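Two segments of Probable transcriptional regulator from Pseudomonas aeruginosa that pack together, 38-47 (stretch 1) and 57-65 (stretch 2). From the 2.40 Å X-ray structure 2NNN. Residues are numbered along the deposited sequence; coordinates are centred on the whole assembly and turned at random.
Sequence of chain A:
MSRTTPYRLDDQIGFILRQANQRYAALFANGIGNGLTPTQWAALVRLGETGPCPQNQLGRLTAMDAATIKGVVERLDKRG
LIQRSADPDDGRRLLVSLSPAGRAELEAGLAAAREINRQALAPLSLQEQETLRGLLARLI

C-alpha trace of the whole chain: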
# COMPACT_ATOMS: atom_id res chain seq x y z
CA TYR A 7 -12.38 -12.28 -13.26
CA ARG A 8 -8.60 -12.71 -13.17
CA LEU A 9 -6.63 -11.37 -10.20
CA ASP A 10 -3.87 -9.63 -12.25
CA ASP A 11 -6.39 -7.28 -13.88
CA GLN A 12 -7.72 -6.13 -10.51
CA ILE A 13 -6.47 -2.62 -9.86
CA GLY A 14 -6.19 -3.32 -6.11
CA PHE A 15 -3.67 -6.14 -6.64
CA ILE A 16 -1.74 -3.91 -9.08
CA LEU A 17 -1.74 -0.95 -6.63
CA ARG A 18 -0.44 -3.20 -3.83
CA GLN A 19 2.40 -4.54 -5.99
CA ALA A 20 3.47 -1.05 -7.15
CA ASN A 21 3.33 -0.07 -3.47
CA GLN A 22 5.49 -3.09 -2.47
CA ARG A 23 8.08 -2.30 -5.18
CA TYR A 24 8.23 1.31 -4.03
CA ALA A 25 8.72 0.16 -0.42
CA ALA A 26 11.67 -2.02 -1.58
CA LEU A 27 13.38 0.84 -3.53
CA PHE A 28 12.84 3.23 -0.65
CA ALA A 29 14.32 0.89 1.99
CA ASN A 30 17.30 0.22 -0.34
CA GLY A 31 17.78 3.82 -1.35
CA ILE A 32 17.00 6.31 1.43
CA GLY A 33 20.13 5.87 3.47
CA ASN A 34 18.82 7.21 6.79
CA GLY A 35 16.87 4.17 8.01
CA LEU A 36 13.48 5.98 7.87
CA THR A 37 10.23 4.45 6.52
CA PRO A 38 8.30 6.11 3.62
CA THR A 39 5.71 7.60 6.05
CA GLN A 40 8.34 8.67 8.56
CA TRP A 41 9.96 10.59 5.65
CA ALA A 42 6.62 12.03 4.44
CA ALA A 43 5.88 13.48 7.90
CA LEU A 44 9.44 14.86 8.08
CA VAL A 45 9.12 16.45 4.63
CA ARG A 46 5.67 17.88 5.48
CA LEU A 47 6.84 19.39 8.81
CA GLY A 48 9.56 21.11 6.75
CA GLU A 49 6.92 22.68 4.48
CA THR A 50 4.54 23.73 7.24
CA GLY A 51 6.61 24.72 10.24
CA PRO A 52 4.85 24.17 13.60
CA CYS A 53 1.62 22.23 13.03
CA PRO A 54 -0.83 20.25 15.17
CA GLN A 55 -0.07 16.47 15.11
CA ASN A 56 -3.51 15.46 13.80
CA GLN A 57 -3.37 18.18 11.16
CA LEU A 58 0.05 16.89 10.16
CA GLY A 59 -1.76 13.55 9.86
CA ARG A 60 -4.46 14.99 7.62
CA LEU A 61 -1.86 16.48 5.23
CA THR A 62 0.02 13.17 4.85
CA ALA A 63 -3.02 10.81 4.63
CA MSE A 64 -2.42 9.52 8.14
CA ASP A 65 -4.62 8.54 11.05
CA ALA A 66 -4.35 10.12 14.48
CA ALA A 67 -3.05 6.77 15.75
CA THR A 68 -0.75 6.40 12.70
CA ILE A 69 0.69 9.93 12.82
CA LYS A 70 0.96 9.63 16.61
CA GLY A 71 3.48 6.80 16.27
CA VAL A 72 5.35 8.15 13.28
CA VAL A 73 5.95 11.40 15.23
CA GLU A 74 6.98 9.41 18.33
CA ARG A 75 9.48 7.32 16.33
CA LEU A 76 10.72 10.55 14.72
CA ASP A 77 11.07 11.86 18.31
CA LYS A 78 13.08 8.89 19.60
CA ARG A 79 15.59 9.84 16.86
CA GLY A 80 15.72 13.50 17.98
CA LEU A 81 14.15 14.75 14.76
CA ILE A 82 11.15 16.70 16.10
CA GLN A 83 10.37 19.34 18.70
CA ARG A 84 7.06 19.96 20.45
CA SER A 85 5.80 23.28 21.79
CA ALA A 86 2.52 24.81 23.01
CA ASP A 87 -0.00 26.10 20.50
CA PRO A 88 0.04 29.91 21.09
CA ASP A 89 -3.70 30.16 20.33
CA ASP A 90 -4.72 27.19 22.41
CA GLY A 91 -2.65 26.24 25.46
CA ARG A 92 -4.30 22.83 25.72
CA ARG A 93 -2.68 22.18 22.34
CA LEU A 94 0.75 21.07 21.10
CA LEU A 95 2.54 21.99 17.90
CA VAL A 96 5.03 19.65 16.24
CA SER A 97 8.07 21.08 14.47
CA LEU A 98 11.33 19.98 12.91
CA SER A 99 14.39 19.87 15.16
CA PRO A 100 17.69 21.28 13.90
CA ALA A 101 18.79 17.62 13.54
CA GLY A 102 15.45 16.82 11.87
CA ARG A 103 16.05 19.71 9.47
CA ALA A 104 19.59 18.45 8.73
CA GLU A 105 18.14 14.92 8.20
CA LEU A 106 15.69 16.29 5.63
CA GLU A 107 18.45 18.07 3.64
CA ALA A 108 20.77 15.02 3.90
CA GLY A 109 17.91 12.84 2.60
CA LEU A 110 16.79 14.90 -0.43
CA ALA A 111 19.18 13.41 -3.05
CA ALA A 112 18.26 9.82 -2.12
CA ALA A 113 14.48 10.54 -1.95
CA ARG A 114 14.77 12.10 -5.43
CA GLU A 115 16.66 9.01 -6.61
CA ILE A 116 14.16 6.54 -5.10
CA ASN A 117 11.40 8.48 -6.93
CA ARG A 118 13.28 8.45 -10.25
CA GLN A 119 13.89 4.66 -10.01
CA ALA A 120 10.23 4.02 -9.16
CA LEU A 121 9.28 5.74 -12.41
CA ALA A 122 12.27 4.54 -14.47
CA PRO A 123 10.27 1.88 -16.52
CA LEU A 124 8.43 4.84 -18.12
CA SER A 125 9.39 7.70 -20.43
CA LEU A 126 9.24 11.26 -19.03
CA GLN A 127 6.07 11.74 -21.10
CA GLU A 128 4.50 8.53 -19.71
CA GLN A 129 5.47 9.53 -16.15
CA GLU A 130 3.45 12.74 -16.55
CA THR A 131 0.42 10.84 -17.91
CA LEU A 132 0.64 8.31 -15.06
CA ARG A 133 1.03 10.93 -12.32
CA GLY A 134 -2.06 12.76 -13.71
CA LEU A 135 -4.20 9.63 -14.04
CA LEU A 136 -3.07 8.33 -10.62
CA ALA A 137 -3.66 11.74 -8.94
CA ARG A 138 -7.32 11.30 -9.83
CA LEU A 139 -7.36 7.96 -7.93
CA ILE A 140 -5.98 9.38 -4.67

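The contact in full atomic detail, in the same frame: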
# COMPACT_ATOMS: atom_id res chain seq x y z
N PRO A 38 8.98 5.12 4.48
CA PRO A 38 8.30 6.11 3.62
C PRO A 38 7.47 7.15 4.38
O PRO A 38 7.56 8.34 4.06
CB PRO A 38 7.40 5.25 2.73
CG PRO A 38 8.19 3.99 2.55
CD PRO A 38 8.88 3.76 3.90
N THR A 39 6.66 6.71 5.36
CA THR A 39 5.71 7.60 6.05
C THR A 39 6.45 8.47 7.05
O THR A 39 6.14 9.66 7.19
CB THR A 39 4.56 6.83 6.74
OG1 THR A 39 5.08 5.76 7.52
CG2 THR A 39 3.62 6.24 5.70
N GLN A 40 7.44 7.89 7.72
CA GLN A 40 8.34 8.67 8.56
C GLN A 40 8.96 9.84 7.79
O GLN A 40 9.05 10.94 8.32
CB GLN A 40 9.42 7.79 9.20
CG GLN A 40 8.91 7.06 10.44
CD GLN A 40 9.81 5.93 10.89
OE1 GLN A 40 10.99 5.87 10.54
NE2 GLN A 40 9.25 5.02 11.68
N TRP A 41 9.34 9.59 6.54
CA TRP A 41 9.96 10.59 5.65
C TRP A 41 8.94 11.63 5.21
O TRP A 41 9.24 12.83 5.19
CB TRP A 41 10.58 9.91 4.42
CG TRP A 41 11.14 10.87 3.38
CD1 TRP A 41 10.62 11.14 2.13
CD2 TRP A 41 12.35 11.67 3.48
NE1 TRP A 41 11.42 12.05 1.47
CE2 TRP A 41 12.48 12.40 2.27
CE3 TRP A 41 13.32 11.85 4.48
CZ2 TRP A 41 13.53 13.30 2.05
CZ3 TRP A 41 14.37 12.74 4.25
CH2 TRP A 41 14.46 13.45 3.04
N ALA A 42 7.74 11.17 4.86
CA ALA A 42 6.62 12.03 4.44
C ALA A 42 6.27 13.06 5.52
O ALA A 42 6.11 14.24 5.21
CB ALA A 42 5.39 11.19 4.10
N ALA A 43 6.13 12.59 6.76
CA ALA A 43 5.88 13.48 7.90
C ALA A 43 7.03 14.44 8.11
O ALA A 43 6.79 15.60 8.40
CB ALA A 43 5.64 12.68 9.16
N LEU A 44 8.26 13.98 7.95
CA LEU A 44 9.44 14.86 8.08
C LEU A 44 9.42 15.95 7.00
O LEU A 44 9.57 17.14 7.31
CB LEU A 44 10.74 14.04 7.95
CG LEU A 44 12.02 14.72 8.40
CD1 LEU A 44 12.22 14.53 9.91
CD2 LEU A 44 13.22 14.18 7.62
N VAL A 45 9.25 15.53 5.75
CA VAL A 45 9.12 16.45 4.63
C VAL A 45 8.01 17.47 4.90
O VAL A 45 8.25 18.67 4.81
CB VAL A 45 8.92 15.70 3.29
CG1 VAL A 45 8.66 16.66 2.14
CG2 VAL A 45 10.16 14.84 2.98
N ARG A 46 6.81 17.00 5.26
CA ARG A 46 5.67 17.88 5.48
C ARG A 46 5.89 18.91 6.60
O ARG A 46 5.57 20.08 6.42
CB ARG A 46 4.39 17.08 5.72
CG ARG A 46 3.11 17.92 5.70
CD ARG A 46 2.82 18.46 4.32
NE ARG A 46 2.11 17.49 3.49
CZ ARG A 46 1.95 17.58 2.17
NH1 ARG A 46 2.48 18.59 1.49
NH2 ARG A 46 1.27 16.65 1.53
N LEU A 47 6.44 18.47 7.74
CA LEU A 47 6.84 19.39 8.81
C LEU A 47 7.86 20.45 8.38
O LEU A 47 7.97 21.51 9.00
CB LEU A 47 7.41 18.63 10.00
CG LEU A 47 6.48 17.92 10.97
CD1 LEU A 47 7.30 17.13 11.96
CD2 LEU A 47 5.54 18.89 11.70
N GLN A 57 -3.40 17.44 12.41
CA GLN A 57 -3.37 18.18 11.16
C GLN A 57 -2.23 17.71 10.28
O GLN A 57 -2.40 17.60 9.07
CB GLN A 57 -3.25 19.68 11.43
CG GLN A 57 -3.28 20.53 10.17
CD GLN A 57 -3.69 21.95 10.46
OE1 GLN A 57 -4.86 22.23 10.73
NE2 GLN A 57 -2.73 22.86 10.40
N LEU A 58 -1.07 17.46 10.88
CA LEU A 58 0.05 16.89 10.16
C LEU A 58 -0.40 15.55 9.53
O LEU A 58 -0.06 15.24 8.40
CB LEU A 58 1.26 16.70 11.09
CG LEU A 58 2.49 15.96 10.50
CD1 LEU A 58 3.03 16.62 9.23
CD2 LEU A 58 3.62 15.74 11.52
N GLY A 59 -1.20 14.81 10.29
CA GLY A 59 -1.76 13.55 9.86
C GLY A 59 -2.62 13.73 8.64
O GLY A 59 -2.48 12.99 7.67
N ARG A 60 -3.50 14.72 8.69
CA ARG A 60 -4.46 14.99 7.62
C ARG A 60 -3.85 15.59 6.34
O ARG A 60 -4.54 15.72 5.33
CB ARG A 60 -5.60 15.88 8.14
CG ARG A 60 -6.44 15.24 9.25
CD ARG A 60 -7.34 16.25 9.96
NE ARG A 60 -8.64 16.33 9.29
CZ ARG A 60 -8.99 17.30 8.45
NH1 ARG A 60 -8.14 18.28 8.21
NH2 ARG A 60 -10.20 17.30 7.88
N LEU A 61 -2.56 15.95 6.40
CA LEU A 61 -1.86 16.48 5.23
C LEU A 61 -0.95 15.42 4.63
O LEU A 61 -0.37 15.63 3.55
CB LEU A 61 -1.03 17.71 5.59
CG LEU A 61 -1.76 19.02 5.92
CD1 LEU A 61 -0.92 19.89 6.88
CD2 LEU A 61 -2.11 19.78 4.65
N THR A 62 -0.82 14.29 5.32
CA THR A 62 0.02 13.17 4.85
C THR A 62 -0.75 11.84 4.78
O THR A 62 -0.14 10.78 4.83
CB THR A 62 1.25 12.96 5.73
OG1 THR A 62 0.82 12.74 7.08
CG2 THR A 62 2.16 14.16 5.69
N ALA A 63 -2.08 11.94 4.65
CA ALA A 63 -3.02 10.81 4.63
C ALA A 63 -2.81 9.82 5.78
O ALA A 63 -2.79 8.61 5.58
CB ALA A 63 -2.99 10.12 3.27
N MSE A 64 -2.68 10.35 6.98
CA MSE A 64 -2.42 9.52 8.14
C MSE A 64 -3.38 9.76 9.29
O MSE A 64 -3.70 10.90 9.66
CB MSE A 64 -0.97 9.67 8.63
CG MSE A 64 -0.01 8.74 7.90
SE MSE A 64 1.81 8.82 8.54
CE MSE A 64 2.62 10.16 7.40
N ASP A 65 -3.83 8.64 9.84
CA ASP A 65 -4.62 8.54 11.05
C ASP A 65 -3.98 9.23 12.22
O ASP A 65 -2.76 9.34 12.27
CB ASP A 65 -4.66 7.07 11.43
CG ASP A 65 -6.02 6.57 11.49
OD1 ASP A 65 -6.91 7.42 11.39
OD2 ASP A 65 -6.20 5.34 11.60

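Helix 38-47 and the helix that enters stretch 2 at Q57 cross at 111°, their axes 10.1 Å apart at closest approach, and the residues that follow the second helix also lie against the first. The contact is modest, burying 413 Å² over both sides, and most of that area belongs to R46, L58 and M64.

R46 supplies the polar link. Its CA-to-CB bond points toward stretch 2, and with chi1 t followed by chi2 and chi3 both p, the chain bends to bring its guanidinium edge to the backbone of L61. There NH2 of R46 donates a hydrogen bond to O of L61 at 2.8 Å, while NE of R46 adds a weak one to the same oxygen at 3.1 Å. Arginine suits the site because its aliphatic part can pack while its end serves a carbonyl: CG of R46 lies 3.8 Å from CD1 of L58, and CB of R46 lies 3.7 Å from CG2 of T62.

The CA-to-CB bond of L58 points sideways to stretch 1, but the end of the side chain comes nearer. Leucine suits the place because its two methyls offer apolar surface to L47, A43 and the aliphatic part of R46. CD2 of L58 sits 3.6 Å from CG of L47, and CD1 of L58 lies 4.0 Å from O of A43. The backbones come nearest where CA of A43 lies 6.6 Å from CA of T62; the methyl of A43 points sideways there, and CB of A43 packs 4.4 Å from CD2 of L58. T62 divides its roles, with OG1 of T62 bonded to O of L58 at 3.0 Å within its own stretch and the methyl CG2 left to meet helix 38-47.

M64, present as selenomethionine, closes the other end of the contact. Its long, unbranched side chain carries CE of M64 to 3.6 Å from O of T39, and SE of M64 lies 3.8 Å from CB of T39. The same methyl CE packs against CB of A43 at 4.3 Å and CB of A42 at 4.4 Å.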